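PDB 4LE4: beta-glucanase from Podospora anserina, which probably hydrolyses beta-glucans as a member of glycoside hydrolase family 131, and binds cellotriose. Local coordinates for residues Y33-G36 / A42-N45; A70-N73 / R78-E81. All blocks are in the same frame, centred on the assembly; numbering follows the deposited sequence.

Contact 1 (Y33-G36 / A42-N45)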
ATOM      1  N   TYR A  33      -6.043  -3.261  13.334  1.00 11.31           N
ATOM      2  CA  TYR A  33      -6.480  -2.423  14.441  1.00 11.48           C
ATOM      3  C   TYR A  33      -6.584  -0.944  14.093  1.00 12.35           C
ATOM      4  O   TYR A  33      -7.297  -0.224  14.781  1.00 12.87           O
ATOM      5  CB  TYR A  33      -5.600  -2.614  15.686  1.00 12.81           C
ATOM      6  CG  TYR A  33      -4.164  -2.149  15.528  1.00 11.16           C
ATOM      7  CD1 TYR A  33      -3.190  -3.010  15.031  1.00 14.11           C
ATOM      8  CD2 TYR A  33      -3.777  -0.871  15.922  1.00 11.78           C
ATOM      9  CE1 TYR A  33      -1.865  -2.631  14.938  1.00 13.42           C
ATOM     10  CE2 TYR A  33      -2.453  -0.466  15.830  1.00 12.28           C
ATOM     11  CZ  TYR A  33      -1.495  -1.352  15.336  1.00 14.23           C
ATOM     12  OH  TYR A  33      -0.180  -0.957  15.199  1.00 14.74           O
ATOM     13  N   ILE A  34      -5.920  -0.504  13.015  1.00 10.50           N
ATOM     14  CA  ILE A  34      -5.980   0.906  12.598  1.00 11.41           C
ATOM     15  C   ILE A  34      -7.160   1.057  11.638  1.00 10.46           C
ATOM     16  O   ILE A  34      -7.034   0.928  10.417  1.00  9.92           O
ATOM     17  CB  ILE A  34      -4.659   1.343  11.931  1.00 11.77           C
ATOM     18  CG1 ILE A  34      -3.520   1.091  12.937  1.00 14.82           C
ATOM     19  CG2 ILE A  34      -4.706   2.844  11.503  1.00 10.34           C
ATOM     20  CD1 ILE A  34      -2.125   1.440  12.423  1.00 17.41           C
ATOM     21  N   HIS A  35      -8.320   1.301  12.232  1.00 10.46           N
ATOM     22  CA  HIS A  35      -9.556   1.444  11.476  1.00 11.39           C
ATOM     23  C   HIS A  35     -10.542   2.183  12.369  1.00 11.70           C
ATOM     24  O   HIS A  35     -10.301   2.349  13.570  1.00 11.69           O
ATOM     25  CB  HIS A  35     -10.125   0.053  11.102  1.00 10.28           C
ATOM     26  CG  HIS A  35     -10.351  -0.858  12.276  1.00 10.94           C
ATOM     27  ND1 HIS A  35     -11.399  -0.697  13.160  1.00 11.68           N
ATOM     28  CD2 HIS A  35      -9.658  -1.940  12.712  1.00 10.68           C
ATOM     29  CE1 HIS A  35     -11.345  -1.637  14.086  1.00 12.38           C
ATOM     30  NE2 HIS A  35     -10.296  -2.406  13.837  1.00 12.04           N
ATOM     31  N   GLY A  36     -11.653   2.590  11.780  1.00 12.27           N
ATOM     32  CA  GLY A  36     -12.670   3.311  12.523  1.00 11.56           C
ATOM     33  C   GLY A  36     -13.585   2.427  13.346  1.00 12.44           C
ATOM     34  O   GLY A  36     -13.313   1.246  13.553  1.00 12.49           O
ATOM     35  N   ALA A  42     -17.001  -2.677   6.371  1.00 12.06           N
ATOM     36  CA  ALA A  42     -17.165  -1.286   5.965  1.00 11.88           C
ATOM     37  C   ALA A  42     -15.856  -0.762   5.349  1.00 12.40           C
ATOM     38  O   ALA A  42     -15.874   0.191   4.561  1.00 12.01           O
ATOM     39  CB  ALA A  42     -17.496  -0.414   7.170  1.00 11.49           C
ATOM     40  N   TYR A  43     -14.734  -1.388   5.725  1.00 10.77           N
ATOM     41  CA  TYR A  43     -13.411  -0.924   5.298  1.00 10.07           C
ATOM     42  C   TYR A  43     -12.560  -1.816   4.391  1.00  9.91           C
ATOM     43  O   TYR A  43     -11.744  -1.318   3.616  1.00  9.47           O
ATOM     44  CB  TYR A  43     -12.580  -0.614   6.556  1.00  8.71           C
ATOM     45  CG  TYR A  43     -13.275   0.216   7.573  1.00  9.20           C
ATOM     46  CD1 TYR A  43     -13.785   1.460   7.250  1.00  9.43           C
ATOM     47  CD2 TYR A  43     -13.364  -0.226   8.909  1.00 10.15           C
ATOM     48  CE1 TYR A  43     -14.366   2.254   8.229  1.00 11.44           C
ATOM     49  CE2 TYR A  43     -13.946   0.559   9.878  1.00 11.17           C
ATOM     50  CZ  TYR A  43     -14.439   1.795   9.531  1.00 10.48           C
ATOM     51  OH  TYR A  43     -15.000   2.576  10.506  1.00 12.13           O
ATOM     52  N   VAL A  44     -12.745  -3.126   4.477  1.00  8.77           N
ATOM     53  CA  VAL A  44     -11.934  -4.015   3.683  1.00  8.85           C
ATOM     54  C   VAL A  44     -12.835  -5.122   3.117  1.00  9.54           C
ATOM     55  O   VAL A  44     -13.572  -5.737   3.861  1.00  9.66           O
ATOM     56  CB  VAL A  44     -10.846  -4.674   4.555  1.00 10.22           C
ATOM     57  CG1 VAL A  44      -9.876  -5.461   3.649  1.00 11.07           C
ATOM     58  CG2 VAL A  44     -10.070  -3.605   5.347  1.00 12.16           C
ATOM     59  N   ASN A  45     -12.768  -5.342   1.816  1.00 10.11           N
ATOM     60  CA  ASN A  45     -13.559  -6.402   1.184  1.00 12.47           C
ATOM     61  C   ASN A  45     -12.698  -7.056   0.135  1.00 11.58           C
ATOM     62  O   ASN A  45     -11.997  -6.367  -0.604  1.00 12.94           O
ATOM     63  CB  ASN A  45     -14.832  -5.832   0.547  1.00 11.86           C
ATOM     64  CG  ASN A  45     -15.821  -5.332   1.575  1.00 14.88           C
ATOM     65  OD1 ASN A  45     -15.861  -4.138   1.903  1.00 17.18           O
ATOM     66  ND2 ASN A  45     -16.610  -6.243   2.111  1.00 11.26           N
TER
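The crossover between the two antiparallel sheets of a concanavalin-clan beta sandwich sets Tyr-43 against His-35 and Gly-36. Strand 30-34 belongs to one sheet and strand 44-47 to the other; residues 35-43 carry the chain between them, and Ile-34 is the centre of an inverse gamma turn. No hydrogen bond joins residues 33-36 to 42-45; an aromatic ring laid beside the backbone does the work. Tyr-43 CG stands anti to its carbonyl carbon (chi1 -48°), which sends the ring toward the turn. There Tyr-43 CD2 comes within 3.9 Å of His-35 CB, and further out Tyr-43 CE2 lies 3.6 Å from Gly-36 N. A tyrosine suits the place because its flat ring packs along the chain while its hydroxyl, at the far end, is hydrogen-bonded to Thr-69 OG1 and to the backbone N of Ser-38. The Ala-42 methyl covers one face of the ring, with CB 4.1 Å above the plane over its centre. Glycine fits beside the hydroxyl, since a beta carbon on Gly-36 would fall only 2.4 Å from Tyr-43 OH. His-35 contributes CB to the contact and then turns its imidazole away, to stack on Tyr-32. The rotation of the His-35 imidazole is fixed by a bond from His-35 ND1 to Gly-36 O, 2.8 Å long and 162° at the hydrogen, with the oxygen almost in the imidazole plane and ND1 on one of its lone pairs. Tyr-43 OH ends up 3.2 Å from Gly-36 CA and equally near Gly-36 C.

Contact 2 (A70-N73 / R78-E81)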
ATOM      1  N   ALA A  70     -14.202   6.269   9.200  1.00 11.23           N
ATOM      2  CA  ALA A  70     -12.822   5.801   9.150  1.00  9.22           C
ATOM      3  C   ALA A  70     -11.818   6.648   9.933  1.00 11.93           C
ATOM      4  O   ALA A  70     -10.823   7.096   9.374  1.00 11.88           O
ATOM      5  CB  ALA A  70     -12.381   5.663   7.703  1.00  7.69           C
ATOM      6  N   TYR A  71     -12.078   6.815  11.228  1.00 10.96           N
ATOM      7  CA  TYR A  71     -11.203   7.594  12.096  1.00 14.00           C
ATOM      8  C   TYR A  71     -10.741   6.696  13.226  1.00 13.99           C
ATOM      9  O   TYR A  71     -11.566   6.071  13.898  1.00 14.85           O
ATOM     10  CB  TYR A  71     -11.954   8.809  12.655  1.00 13.51           C
ATOM     11  CG  TYR A  71     -12.214   9.864  11.616  1.00 16.61           C
ATOM     12  CD1 TYR A  71     -11.266  10.859  11.357  1.00 15.90           C
ATOM     13  CD2 TYR A  71     -13.377   9.839  10.850  1.00 15.83           C
ATOM     14  CE1 TYR A  71     -11.463  11.796  10.380  1.00 18.00           C
ATOM     15  CE2 TYR A  71     -13.576  10.770   9.848  1.00 18.89           C
ATOM     16  CZ  TYR A  71     -12.611  11.747   9.622  1.00 18.49           C
ATOM     17  OH  TYR A  71     -12.783  12.653   8.610  1.00 20.48           O
ATOM     18  N   TRP A  72      -9.426   6.629  13.441  1.00 13.07           N
ATOM     19  CA  TRP A  72      -8.859   5.777  14.475  1.00 15.03           C
ATOM     20  C   TRP A  72      -8.290   6.570  15.655  1.00 17.14           C
ATOM     21  O   TRP A  72      -7.630   7.586  15.471  1.00 17.77           O
ATOM     22  CB  TRP A  72      -7.723   4.920  13.888  1.00 15.59           C
ATOM     23  CG  TRP A  72      -7.019   4.019  14.881  1.00 17.11           C
ATOM     24  CD1 TRP A  72      -7.573   2.975  15.591  1.00 18.29           C
ATOM     25  CD2 TRP A  72      -5.637   4.076  15.267  1.00 17.67           C
ATOM     26  NE1 TRP A  72      -6.608   2.388  16.393  1.00 17.05           N
ATOM     27  CE2 TRP A  72      -5.420   3.050  16.210  1.00 18.47           C
ATOM     28  CE3 TRP A  72      -4.559   4.910  14.908  1.00 18.96           C
ATOM     29  CZ2 TRP A  72      -4.163   2.831  16.804  1.00 19.99           C
ATOM     30  CZ3 TRP A  72      -3.315   4.691  15.494  1.00 20.31           C
ATOM     31  CH2 TRP A  72      -3.129   3.661  16.429  1.00 20.08           C
ATOM     32  N   ASN A  73      -8.558   6.089  16.864  1.00 20.88           N
ATOM     33  CA  ASN A  73      -7.992   6.684  18.073  1.00 21.17           C
ATOM     34  C   ASN A  73      -8.227   8.189  18.211  1.00 22.63           C
ATOM     35  O   ASN A  73      -7.321   8.919  18.593  1.00 23.41           O
ATOM     36  CB  ASN A  73      -6.488   6.401  18.068  1.00 25.46           C
ATOM     37  CG  ASN A  73      -5.849   6.521  19.435  1.00 29.05           C
ATOM     38  OD1 ASN A  73      -4.630   6.510  19.556  1.00 33.10           O
ATOM     39  ND2 ASN A  73      -6.661   6.632  20.467  1.00 32.30           N
ATOM     40  N   ARG A  78      -8.348  10.415   8.203  1.00 12.43           N
ATOM     41  CA  ARG A  78      -9.084   9.144   7.972  1.00 12.41           C
ATOM     42  C   ARG A  78      -8.040   8.063   7.669  1.00 11.60           C
ATOM     43  O   ARG A  78      -7.079   8.310   6.941  1.00 11.96           O
ATOM     44  CB  ARG A  78     -10.000   9.207   6.750  1.00 13.69           C
ATOM     45  CG  ARG A  78     -10.946  10.362   6.720  1.00 19.47           C
ATOM     46  CD  ARG A  78     -11.320  10.667   5.245  1.00 21.56           C
ATOM     47  NE  ARG A  78     -12.512   9.923   5.000  1.00 19.05           N
ATOM     48  CZ  ARG A  78     -13.205   9.828   3.876  1.00 16.12           C
ATOM     49  NH1 ARG A  78     -12.859  10.431   2.727  1.00 15.61           N
ATOM     50  NH2 ARG A  78     -14.330   9.142   3.955  1.00 16.57           N
ATOM     51  N   ARG A  79      -8.243   6.861   8.201  1.00 11.76           N
ATOM     52  CA  ARG A  79      -7.288   5.766   7.985  1.00  9.55           C
ATOM     53  C   ARG A  79      -7.935   4.391   7.980  1.00  8.63           C
ATOM     54  O   ARG A  79      -8.817   4.129   8.759  1.00  8.61           O
ATOM     55  CB  ARG A  79      -6.238   5.724   9.119  1.00 10.35           C
ATOM     56  CG  ARG A  79      -5.491   7.024   9.371  1.00 14.37           C
ATOM     57  CD  ARG A  79      -4.695   6.939  10.652  1.00 13.40           C
ATOM     58  NE  ARG A  79      -3.476   6.176  10.450  1.00 14.53           N
ATOM     59  CZ  ARG A  79      -2.458   6.174  11.307  1.00 14.35           C
ATOM     60  NH1 ARG A  79      -2.527   6.897  12.424  1.00 13.21           N
ATOM     61  NH2 ARG A  79      -1.382   5.450  11.041  1.00 11.32           N
ATOM     62  N   THR A  80      -7.428   3.520   7.115  1.00  9.49           N
ATOM     63  CA  THR A  80      -7.819   2.111   7.066  1.00  7.64           C
ATOM     64  C   THR A  80      -6.481   1.490   6.666  1.00  7.15           C
ATOM     65  O   THR A  80      -6.031   1.639   5.515  1.00  7.19           O
ATOM     66  CB  THR A  80      -8.868   1.771   5.992  1.00  9.83           C
ATOM     67  OG1 THR A  80     -10.113   2.411   6.302  1.00 10.79           O
ATOM     68  CG2 THR A  80      -9.091   0.273   5.967  1.00 10.68           C
ATOM     69  N   GLU A  81      -5.846   0.830   7.619  1.00  7.46           N
ATOM     70  CA  GLU A  81      -4.519   0.259   7.360  1.00  9.03           C
ATOM     71  C   GLU A  81      -4.357  -1.124   7.975  1.00  9.43           C
ATOM     72  O   GLU A  81      -4.920  -1.400   9.024  1.00 11.91           O
ATOM     73  CB  GLU A  81      -3.443   1.211   7.956  1.00 11.15           C
ATOM     74  CG  GLU A  81      -3.462   2.602   7.339  1.00 15.11           C
ATOM     75  CD  GLU A  81      -2.963   3.690   8.296  1.00 13.67           C
ATOM     76  OE1 GLU A  81      -2.102   3.380   9.170  1.00 16.72           O
ATOM     77  OE2 GLU A  81      -3.431   4.847   8.176  1.00 15.51           O
TER
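Trp-72 and Arg-79 meet with their planes nearly perpendicular, 88° apart, where the loop ahead of strand 78-84 folds back over that strand of the beta sandwich. Arg-79 NH1 comes to the rim of the indole, 3.8 Å from Trp-72 CE3 and near the ring plane, so this is packing at an edge and no cation-pi stack. The guanidinium is held by a side-on salt bridge in which Arg-79 NE meets Glu-81 OE2 at 2.6 Å and Arg-79 NH2 meets Glu-81 OE1 at 2.9 Å, while NH1 reaches Gln-75. The bend at chi3 (78°) turns the group along the strand toward Glu-81, two residues on. A leucine here would probably cost Glu-81 both bonds from the guanidinium, leaving His-206 as a remaining tie, and open a gap beside the indole edge. Tyr-71 and Arg-78 pair differently: ring and guanidinium planes are 26° apart, and aliphatic Arg-78 CG meets the ring obliquely, 3.5 Å from Tyr-71 OH, which itself bonds Asp-219; the arginine's charged end goes on to a salt bridge with Glu-211. Between these pairs small Ala-70 lets the backbones close, Ala-70 O accepting Arg-79 N at 2.8 Å and a CA-H...O contact from Arg-78 CA at 3.0 Å.

Overall arrangement
Contacts 1 and 2 follow one another along the chain, each closing a short loop, and their centres lie about 7 Å apart. Their strands 30-34 and 78-84 are antiparallel neighbours in one sheet, joined by a probable hydrogen bond from Glu-81 N to Ile-34 O (3.0 Å). Trp-72 of contact 2 also packs against the turn of contact 1, its NE1 3.1 Å from Tyr-33 O. In the interior, Tyr-43 CB packs on Thr-80 CG2 at 3.6 Å, linking the crossover of contact 1 to the strand of contact 2. The two contacts thus form one continuous patch, and both fall within the glycoside hydrolase 131 catalytic domain.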